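Local coordinates for autoinducer 2-binding protein LsrB (Clostridium saccharobutylicum DSM 13864, PDB 6DSP) that binds the quorum-sensing signal autoinducer-2 in the cleft between its two lobes, as a periplasmic-binding-protein-type receptor, at residues 48-53 with 276-281; 103-108 with 286-291; 137-142 with 148-153; 143-148 with 244-249. All blocks are in the same frame, centred on the assembly; numbering follows the deposited sequence.

Contact 1: 48-53 with 276-281; sequences EQWGFK and QGAMGC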
# COMPACT_ATOMS: atom_id res chain seq x y z
N GLU A 48 14.68 -17.29 -4.31
CA GLU A 48 15.31 -18.43 -4.97
C GLU A 48 16.78 -18.15 -5.27
O GLU A 48 17.64 -19.02 -5.12
CB GLU A 48 14.58 -18.73 -6.27
CG GLU A 48 13.18 -19.30 -6.10
CD GLU A 48 13.19 -20.80 -5.93
OE1 GLU A 48 12.18 -21.35 -5.44
OE2 GLU A 48 14.22 -21.42 -6.28
N GLN A 49 17.08 -16.92 -5.71
CA GLN A 49 18.46 -16.54 -5.96
C GLN A 49 19.25 -16.38 -4.68
O GLN A 49 20.45 -16.69 -4.65
CB GLN A 49 18.50 -15.24 -6.77
CG GLN A 49 17.98 -15.41 -8.18
CD GLN A 49 18.66 -16.56 -8.91
OE1 GLN A 49 19.89 -16.58 -9.05
NE2 GLN A 49 17.87 -17.53 -9.35
N TRP A 50 18.62 -15.89 -3.61
CA TRP A 50 19.32 -15.66 -2.36
C TRP A 50 19.52 -16.92 -1.54
O TRP A 50 20.36 -16.92 -0.64
CB TRP A 50 18.54 -14.65 -1.52
CG TRP A 50 18.54 -13.25 -2.08
CD1 TRP A 50 19.56 -12.62 -2.73
CD2 TRP A 50 17.46 -12.29 -1.98
NE1 TRP A 50 19.17 -11.33 -3.07
CE2 TRP A 50 17.90 -11.11 -2.60
CE3 TRP A 50 16.18 -12.33 -1.44
CZ2 TRP A 50 17.09 -9.96 -2.71
CZ3 TRP A 50 15.37 -11.19 -1.51
CH2 TRP A 50 15.84 -10.02 -2.15
N GLY A 51 18.78 -17.99 -1.83
CA GLY A 51 18.99 -19.24 -1.13
C GLY A 51 18.21 -19.44 0.16
O GLY A 51 18.70 -20.13 1.06
N PHE A 52 17.02 -18.86 0.28
CA PHE A 52 16.17 -19.15 1.42
C PHE A 52 14.73 -19.28 0.92
O PHE A 52 14.41 -18.92 -0.20
CB PHE A 52 16.32 -18.11 2.54
CG PHE A 52 15.84 -16.73 2.18
CD1 PHE A 52 16.72 -15.79 1.65
CD2 PHE A 52 14.52 -16.36 2.40
CE1 PHE A 52 16.28 -14.49 1.32
CE2 PHE A 52 14.06 -15.07 2.10
CZ PHE A 52 14.95 -14.12 1.56
N LYS A 53 13.88 -19.81 1.78
CA LYS A 53 12.49 -20.08 1.44
C LYS A 53 11.59 -18.95 1.92
O LYS A 53 11.70 -18.47 3.05
CB LYS A 53 12.02 -21.36 2.12
CG LYS A 53 10.62 -21.76 1.75
CD LYS A 53 10.54 -22.00 0.26
CE LYS A 53 9.11 -22.22 -0.23
NZ LYS A 53 9.13 -22.63 -1.66
N GLN A 276 9.75 -4.76 -3.51
CA GLN A 276 9.41 -4.42 -2.13
C GLN A 276 9.19 -5.68 -1.29
O GLN A 276 9.72 -5.80 -0.19
CB GLN A 276 8.17 -3.54 -2.09
CG GLN A 276 7.85 -3.08 -0.66
CD GLN A 276 6.53 -2.35 -0.55
OE1 GLN A 276 5.74 -2.33 -1.49
NE2 GLN A 276 6.31 -1.70 0.58
N GLY A 277 8.39 -6.62 -1.80
CA GLY A 277 8.18 -7.87 -1.06
C GLY A 277 9.48 -8.62 -0.88
O GLY A 277 9.77 -9.14 0.20
N ALA A 278 10.30 -8.66 -1.93
CA ALA A 278 11.60 -9.32 -1.83
C ALA A 278 12.47 -8.65 -0.77
O ALA A 278 13.11 -9.33 0.03
CB ALA A 278 12.31 -9.30 -3.18
N MET A 279 12.49 -7.32 -0.75
CA MET A 279 13.30 -6.61 0.23
C MET A 279 12.83 -6.89 1.66
O MET A 279 13.66 -7.06 2.57
CB MET A 279 13.28 -5.12 -0.06
CG MET A 279 14.07 -4.73 -1.32
SD MET A 279 13.69 -3.05 -1.85
CE MET A 279 14.38 -2.14 -0.49
N GLY A 280 11.51 -6.88 1.88
CA GLY A 280 11.00 -7.19 3.21
C GLY A 280 11.42 -8.57 3.66
O GLY A 280 11.87 -8.76 4.79
N CYS A 281 11.31 -9.54 2.76
CA CYS A 281 11.72 -10.89 3.10
C CYS A 281 13.23 -10.99 3.29
O CYS A 281 13.70 -11.71 4.18
CB CYS A 281 11.27 -11.87 2.02
SG CYS A 281 9.47 -12.09 2.00
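Trp50 and Phe52 set their rings against helix 273-288, each meeting one turn of it. The setting is one of the two alpha/beta lobes of a periplasmic binding protein, the one built on the mixed sheet, where helix 34-50 ends and the chain turns through Gly51 into strand 53-56. The indole comes in with the rim of its six-membered ring. CZ3 of Trp50 lies 3.3 Å from the carbonyl O of Ala278, which sits at the ring edge, near its plane. The neighbouring CH2 of Trp50 packs 3.7 Å from CB of Ala278. The other end of the indole is held by a hydrogen bond from NE1 to the carbonyl O of Pro302, and this should limit its rotation. Tyr282 meets the indole edge-to-face. Phe52 reaches the next turn. Its CG lies between the backbone N and the carbonyl carbon (chi1 66°), and the ring extends to Cys281. Tyr285 stacks on Phe52, so helix 273-288 supplies an aromatic partner to each ring. No hydrogen bond joins the two segments. They meet through ring carbons, one methyl, one CB and two helix carbonyls. At Cys281, the Phe52 ring places CE2 4.2 Å from CB and CZ 3.8 Å from O.

Contact 2: 103-108 with 286-291; sequences GVTVTT and YIASGN
Thr105 packs against Ile287 and Ala288, near the C-terminal end of helix 273-288. The helix lies on one side of the mixed sheet in a Rossmann-like alpha/beta lobe, and Thr105 begins strand 105-109. The tight part is here. The CA atoms of Thr105 and Ala288 are 5.7 Å apart, a close approach of strand to helix. In Thr105, OG1 lies anti to the carbonyl carbon (chi1 -66°) and CG2 anti to the backbone N, which sends the hydroxyl to Ala288 and the methyl to Ile287. CG2 of Thr105 meets CG2 of Ile287 at 3.6 Å. OG1 of Thr105 lies alongside Ala288, 3.5 Å from CA. The side chains of Thr105 and Ile287 cross at a slant. Further along the strand the fit is looser: CG2 of Thr107 comes only within 4.5 Å of CD1 of Ile287. On the solvent side the helix ends in a Schellman motif, with Gly290 at positive phi and Ser289 exposed. ND2 of Asn291 donates to the carbonyl O of Tyr286 at 2.9 Å, and CB of Asn291 rests over one face of the Tyr286 ring. No hydrogen bond crosses between the segments. The contact is therefore van der Waals packing of a methyl and a hydroxyl on Ile287 and Ala288, while the Thr107 hydroxyl is spent on the carbonyl O of Ile82 in the neighbouring strand.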
# COMPACT_ATOMS: atom_id res chain seq x y z
N GLY A 103 11.00 -16.65 19.42
CA GLY A 103 12.24 -16.61 18.69
C GLY A 103 12.10 -16.22 17.23
O GLY A 103 13.08 -16.30 16.47
N VAL A 104 10.91 -15.82 16.81
CA VAL A 104 10.67 -15.47 15.41
C VAL A 104 11.04 -14.02 15.17
O VAL A 104 10.66 -13.14 15.94
CB VAL A 104 9.20 -15.72 15.05
CG1 VAL A 104 8.90 -15.32 13.65
CG2 VAL A 104 8.88 -17.22 15.25
N THR A 105 11.81 -13.77 14.11
CA THR A 105 12.15 -12.40 13.71
C THR A 105 10.94 -11.78 13.01
O THR A 105 10.37 -12.39 12.09
CB THR A 105 13.32 -12.44 12.73
OG1 THR A 105 14.47 -12.91 13.42
CG2 THR A 105 13.57 -11.06 12.11
N VAL A 106 10.49 -10.63 13.48
CA VAL A 106 9.30 -9.97 12.95
C VAL A 106 9.71 -8.73 12.15
O VAL A 106 10.38 -7.84 12.68
CB VAL A 106 8.30 -9.60 14.06
CG1 VAL A 106 7.11 -8.86 13.49
CG2 VAL A 106 7.85 -10.86 14.85
N THR A 107 9.30 -8.69 10.89
CA THR A 107 9.46 -7.50 10.05
C THR A 107 8.11 -7.18 9.41
O THR A 107 7.20 -8.02 9.36
CB THR A 107 10.50 -7.68 8.93
OG1 THR A 107 10.08 -8.71 8.02
CG2 THR A 107 11.91 -7.99 9.48
N THR A 108 8.00 -5.97 8.85
CA THR A 108 6.80 -5.58 8.14
C THR A 108 7.14 -5.05 6.75
O THR A 108 8.28 -4.68 6.46
CB THR A 108 5.98 -4.54 8.92
OG1 THR A 108 6.88 -3.52 9.36
CG2 THR A 108 5.32 -5.19 10.15
N TYR A 286 17.88 -11.69 6.77
CA TYR A 286 19.17 -11.17 7.19
C TYR A 286 19.25 -11.10 8.70
O TYR A 286 20.27 -11.50 9.31
CB TYR A 286 19.34 -9.78 6.56
CG TYR A 286 20.68 -9.14 6.78
CD1 TYR A 286 21.78 -9.51 6.03
CD2 TYR A 286 20.84 -8.14 7.72
CE1 TYR A 286 23.02 -8.92 6.21
CE2 TYR A 286 22.07 -7.52 7.90
CZ TYR A 286 23.18 -7.92 7.14
OH TYR A 286 24.43 -7.34 7.28
N ILE A 287 18.18 -10.63 9.34
CA ILE A 287 18.16 -10.57 10.80
C ILE A 287 18.05 -11.97 11.41
O ILE A 287 18.77 -12.31 12.35
CB ILE A 287 17.03 -9.65 11.27
CG1 ILE A 287 17.32 -8.20 10.85
CG2 ILE A 287 16.83 -9.79 12.79
CD1 ILE A 287 16.07 -7.34 11.02
N ALA A 288 17.16 -12.81 10.85
CA ALA A 288 17.00 -14.16 11.39
C ALA A 288 18.26 -15.01 11.24
O ALA A 288 18.45 -15.96 12.01
CB ALA A 288 15.81 -14.84 10.70
N SER A 289 19.12 -14.67 10.28
CA SER A 289 20.41 -15.32 10.10
C SER A 289 21.45 -14.88 11.13
O SER A 289 22.56 -15.43 11.14
CB SER A 289 20.95 -15.04 8.69
OG SER A 289 20.16 -15.72 7.75
N GLY A 290 21.13 -13.93 11.99
CA GLY A 290 22.01 -13.54 13.07
C GLY A 290 22.74 -12.22 12.88
O GLY A 290 23.63 -11.90 13.68
N ASN A 291 22.37 -11.44 11.89
CA ASN A 291 23.01 -10.15 11.66
C ASN A 291 22.21 -9.09 12.38
O ASN A 291 20.98 -9.08 12.31
CB ASN A 291 23.04 -9.84 10.17
CG ASN A 291 23.81 -10.88 9.40
OD1 ASN A 291 25.05 -10.95 9.49
ND2 ASN A 291 23.09 -11.73 8.68

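Contact 3: 137-142 with 148-153; sequences MGYDSL and DPEKDA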
# COMPACT_ATOMS: atom_id res chain seq x y z
N MET A 137 -1.56 13.38 -9.00
CA MET A 137 -2.13 12.62 -10.12
C MET A 137 -3.54 13.08 -10.40
O MET A 137 -3.92 13.23 -11.56
CB MET A 137 -2.14 11.13 -9.79
CG MET A 137 -0.74 10.50 -9.75
SD MET A 137 -0.75 8.70 -9.68
CE MET A 137 -1.55 8.42 -8.13
N GLY A 138 -4.32 13.30 -9.34
CA GLY A 138 -5.68 13.80 -9.53
C GLY A 138 -5.70 15.16 -10.20
O GLY A 138 -6.48 15.39 -11.13
N TYR A 139 -4.85 16.08 -9.71
CA TYR A 139 -4.74 17.40 -10.32
C TYR A 139 -4.45 17.30 -11.81
O TYR A 139 -5.10 17.93 -12.66
CB TYR A 139 -3.62 18.16 -9.59
CG TYR A 139 -3.39 19.57 -10.14
CD1 TYR A 139 -2.65 19.77 -11.29
CD2 TYR A 139 -3.92 20.68 -9.49
CE1 TYR A 139 -2.43 21.05 -11.82
CE2 TYR A 139 -3.71 21.96 -9.99
CZ TYR A 139 -2.96 22.14 -11.16
OH TYR A 139 -2.75 23.42 -11.66
N ASP A 140 -3.44 16.49 -12.17
CA ASP A 140 -3.05 16.39 -13.57
C ASP A 140 -4.19 15.85 -14.44
O ASP A 140 -4.45 16.35 -15.54
CB ASP A 140 -1.81 15.54 -13.71
CG ASP A 140 -0.57 16.25 -13.15
OD1 ASP A 140 -0.59 17.48 -13.02
OD2 ASP A 140 0.43 15.58 -12.87
N SER A 141 -4.88 14.83 -13.95
CA SER A 141 -5.98 14.26 -14.74
C SER A 141 -7.14 15.22 -14.83
O SER A 141 -7.82 15.28 -15.87
CB SER A 141 -6.41 12.91 -14.15
OG SER A 141 -5.39 11.96 -14.34
N LEU A 142 -7.42 15.98 -13.77
CA LEU A 142 -8.48 16.99 -13.81
C LEU A 142 -8.18 18.04 -14.87
O LEU A 142 -9.06 18.40 -15.67
CB LEU A 142 -8.61 17.65 -12.43
CG LEU A 142 -9.34 16.81 -11.37
CD1 LEU A 142 -9.02 17.36 -9.98
CD2 LEU A 142 -10.84 16.74 -11.62
N ASP A 148 -10.05 23.34 -14.23
CA ASP A 148 -9.01 24.24 -13.75
C ASP A 148 -8.83 23.95 -12.27
O ASP A 148 -9.30 24.73 -11.42
CB ASP A 148 -9.43 25.70 -13.99
CG ASP A 148 -8.36 26.70 -13.57
OD1 ASP A 148 -7.24 26.31 -13.23
OD2 ASP A 148 -8.66 27.91 -13.58
N PRO A 149 -8.13 22.87 -11.91
CA PRO A 149 -8.06 22.48 -10.49
C PRO A 149 -7.34 23.48 -9.62
O PRO A 149 -7.50 23.43 -8.39
CB PRO A 149 -7.35 21.11 -10.52
CG PRO A 149 -6.66 21.07 -11.87
CD PRO A 149 -7.57 21.81 -12.79
N GLU A 150 -6.55 24.38 -10.21
CA GLU A 150 -5.88 25.38 -9.39
C GLU A 150 -6.88 26.30 -8.70
O GLU A 150 -6.59 26.82 -7.62
CB GLU A 150 -4.91 26.21 -10.22
CG GLU A 150 -4.05 27.16 -9.41
CD GLU A 150 -2.98 26.43 -8.62
OE1 GLU A 150 -2.66 25.28 -8.98
OE2 GLU A 150 -2.46 27.00 -7.64
N LYS A 151 -8.05 26.51 -9.31
CA LYS A 151 -9.04 27.48 -8.86
C LYS A 151 -10.43 26.90 -8.66
O LYS A 151 -11.19 27.41 -7.83
CB LYS A 151 -9.14 28.64 -9.87
CG LYS A 151 -7.85 29.37 -10.11
CD LYS A 151 -8.07 30.42 -11.19
CE LYS A 151 -6.77 31.15 -11.53
NZ LYS A 151 -6.99 32.16 -12.61
N ASP A 152 -10.80 25.86 -9.41
CA ASP A 152 -12.16 25.35 -9.32
C ASP A 152 -12.45 24.77 -7.94
O ASP A 152 -11.56 24.29 -7.21
CB ASP A 152 -12.39 24.21 -10.32
CG ASP A 152 -12.42 24.67 -11.78
OD1 ASP A 152 -12.62 25.87 -12.07
OD2 ASP A 152 -12.28 23.75 -12.63
N ALA A 153 -13.74 24.78 -7.59
CA ALA A 153 -14.19 24.17 -6.34
C ALA A 153 -14.40 22.68 -6.58
O ALA A 153 -15.52 22.16 -6.60
CB ALA A 153 -15.45 24.86 -5.83
O HOH W 1 -5.39 24.14 -12.89
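The turn that follows helix 127-144 folds back on the helix and lays Pro149 against Tyr139. This is a CH-pi contact. CG of Pro149 stands over one face of the Tyr139 ring, 3.7 Å from its centroid and 16° off the ring normal. The two side chains cross at about a right angle. CG of Tyr139 is anti to its own N (chi1 179°), which sends the ring outward from the helix, where the proline meets one face. The same CG of Pro149 also lies 4.0 Å from CB of Leu142. A water ties the polar rim together. It bonds to OH of Tyr139 at 3.0 Å, donates to OD1 of Asp148 and accepts from N of Glu150. The turn is also braced internally: N of Asp148 bonds to OD2 of Asp152 at 2.8 Å, and O of Asp148 accepts from the N atoms of both Lys151 and Asp152. Around it, Tyr183 packs near the Tyr139 ring, and Trp186 NE1 bonds to the carbonyl O of Pro149. Leu142 and Ser141 rest on Thr246 of strand 246-249. The turn thus sits between helix 127-144 and the chain that follows helix 166-182, just before strand 155-160.

Contact 4: 143-148 with 244-249; sequences KERGKD and NVTITG
NE of Arg145 donates to OG1 of Thr246 at 2.9 Å, the one hydrogen bond between the two segments. It joins the turn after helix 127-144 to strand 246-249, an outermost strand of the parallel four-stranded sheet in the second alpha/beta lobe of this periplasmic binding protein. The N-H...O angle is 148°. OG1 lies in the guanidinium plane, only 5° out of it, so the bond is made at the edge of the group. Arg145 takes an unusual first torsion, with CG between the backbone N and the carbonyl carbon (chi1 71°). The chain then runs extended from CG to NE, which carries the guanidinium alongside the start of the strand. Both faces of the group have neighbours. Over one face, toward its rim, lie CA of Val245 and the carbonyl O of Asn244. The opposite face is met by CG of Lys147, from the same turn. At the far end NH2 forms a salt bridge with OD1 of Asp218. The guanidinium is thus fixed by two polar partners, and the carboxylate probably balances its charge. Asp218, just before strand 219-222, also pairs through its backbone with Thr246, so the arginine bonds to two residues that are themselves paired. The helix itself ends in a Schellman motif. Gly146, at positive phi, is its C-prime residue, with N of Gly146 bonded to O of Lys143 at 3.0 Å. Near the hydrogen bond, CD of Arg145 lies 3.4 Å from OG1 of Thr246.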
# COMPACT_ATOMS: atom_id res chain seq x y z
N LYS A 143 -6.94 18.53 -14.90
CA LYS A 143 -6.58 19.51 -15.92
C LYS A 143 -6.74 18.94 -17.33
O LYS A 143 -7.23 19.62 -18.23
CB LYS A 143 -5.17 20.03 -15.65
CG LYS A 143 -4.75 21.17 -16.55
CD LYS A 143 -3.46 21.80 -16.01
CE LYS A 143 -3.05 23.00 -16.84
NZ LYS A 143 -4.22 23.92 -17.01
N GLU A 144 -6.42 17.65 -17.51
CA GLU A 144 -6.48 17.04 -18.83
C GLU A 144 -7.90 16.81 -19.31
O GLU A 144 -8.10 16.69 -20.53
CB GLU A 144 -5.69 15.74 -18.85
CG GLU A 144 -4.20 16.04 -18.77
CD GLU A 144 -3.37 14.87 -18.31
OE1 GLU A 144 -3.93 13.80 -18.01
OE2 GLU A 144 -2.13 15.04 -18.22
N ARG A 145 -8.89 16.79 -18.42
CA ARG A 145 -10.28 16.71 -18.86
C ARG A 145 -10.95 18.08 -18.91
O ARG A 145 -12.16 18.16 -19.04
CB ARG A 145 -11.10 15.69 -18.07
CG ARG A 145 -11.42 16.06 -16.62
CD ARG A 145 -12.48 15.11 -16.05
NE ARG A 145 -12.84 15.33 -14.64
CZ ARG A 145 -13.86 16.09 -14.23
NH1 ARG A 145 -14.59 16.76 -15.11
NH2 ARG A 145 -14.14 16.19 -12.94
N GLY A 146 -10.18 19.15 -18.81
CA GLY A 146 -10.70 20.47 -19.08
C GLY A 146 -11.13 21.24 -17.86
O GLY A 146 -11.76 22.30 -18.00
N LYS A 147 -10.82 20.74 -16.66
CA LYS A 147 -11.05 21.51 -15.45
C LYS A 147 -9.85 22.41 -15.17
O LYS A 147 -8.78 22.29 -15.76
CB LYS A 147 -11.30 20.57 -14.25
CG LYS A 147 -12.45 19.55 -14.45
CD LYS A 147 -13.80 20.26 -14.47
CE LYS A 147 -14.18 20.73 -13.06
NZ LYS A 147 -15.50 21.46 -13.05
N ASP A 148 -10.05 23.34 -14.23
CA ASP A 148 -9.01 24.24 -13.75
C ASP A 148 -8.83 23.95 -12.27
O ASP A 148 -9.30 24.73 -11.42
CB ASP A 148 -9.43 25.70 -13.99
CG ASP A 148 -8.36 26.70 -13.57
OD1 ASP A 148 -7.24 26.31 -13.23
OD2 ASP A 148 -8.66 27.91 -13.58
N ASN A 244 -15.80 12.36 -17.92
CA ASN A 244 -16.89 12.69 -17.00
C ASN A 244 -16.42 12.89 -15.58
O ASN A 244 -16.93 13.78 -14.89
CB ASN A 244 -17.91 11.55 -16.96
CG ASN A 244 -18.56 11.30 -18.30
OD1 ASN A 244 -18.34 10.26 -18.92
ND2 ASN A 244 -19.39 12.23 -18.74
N VAL A 245 -15.47 12.07 -15.12
CA VAL A 245 -15.07 12.06 -13.72
C VAL A 245 -13.62 11.61 -13.67
O VAL A 245 -13.17 10.82 -14.51
CB VAL A 245 -15.98 11.13 -12.90
CG1 VAL A 245 -15.85 9.66 -13.37
CG2 VAL A 245 -15.66 11.24 -11.41
N THR A 246 -12.87 12.14 -12.69
CA THR A 246 -11.48 11.76 -12.56
C THR A 246 -11.31 10.78 -11.41
O THR A 246 -11.65 11.08 -10.27
CB THR A 246 -10.58 12.98 -12.35
OG1 THR A 246 -10.66 13.84 -13.51
CG2 THR A 246 -9.14 12.56 -12.08
N ILE A 247 -10.78 9.60 -11.73
CA ILE A 247 -10.49 8.55 -10.76
C ILE A 247 -8.99 8.32 -10.80
O ILE A 247 -8.41 8.17 -11.88
CB ILE A 247 -11.25 7.27 -11.14
CG1 ILE A 247 -12.76 7.48 -10.99
CG2 ILE A 247 -10.76 6.09 -10.25
CD1 ILE A 247 -13.59 6.51 -11.79
N THR A 248 -8.36 8.30 -9.62
CA THR A 248 -6.96 7.92 -9.57
C THR A 248 -6.74 7.15 -8.28
O THR A 248 -7.68 6.97 -7.50
CB THR A 248 -6.03 9.15 -9.68
OG1 THR A 248 -4.70 8.70 -9.95
CG2 THR A 248 -6.06 10.01 -8.42
N GLY A 249 -5.52 6.68 -8.06
CA GLY A 249 -5.27 5.86 -6.90
C GLY A 249 -4.05 5.00 -7.11
O GLY A 249 -3.21 5.31 -7.96

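How the contacts relate
The contacts form two pairs, one in each lobe. Contacts 1 and 2 share helix 273-288, with centres about 13 Å apart, and pack it within the mixed-sheet lobe, against the end of helix 34-50 and strand 105-109. Contacts 3 and 4 share helix 127-144 and Asp148, with centres about 7 Å apart, and lie beside the parallel four-stranded sheet. The pairs fall on opposite sides of the chain's centre, with centres 39 to 45 Å apart. Along the chain, contacts 1 and 2 alternate, as do 3 and 4, and the second pair is nested inside the first. After strand 246-249 the chain returns to the first lobe, where helix 273-288 packs. The autoinducer-2 pocket draws residues from both halves.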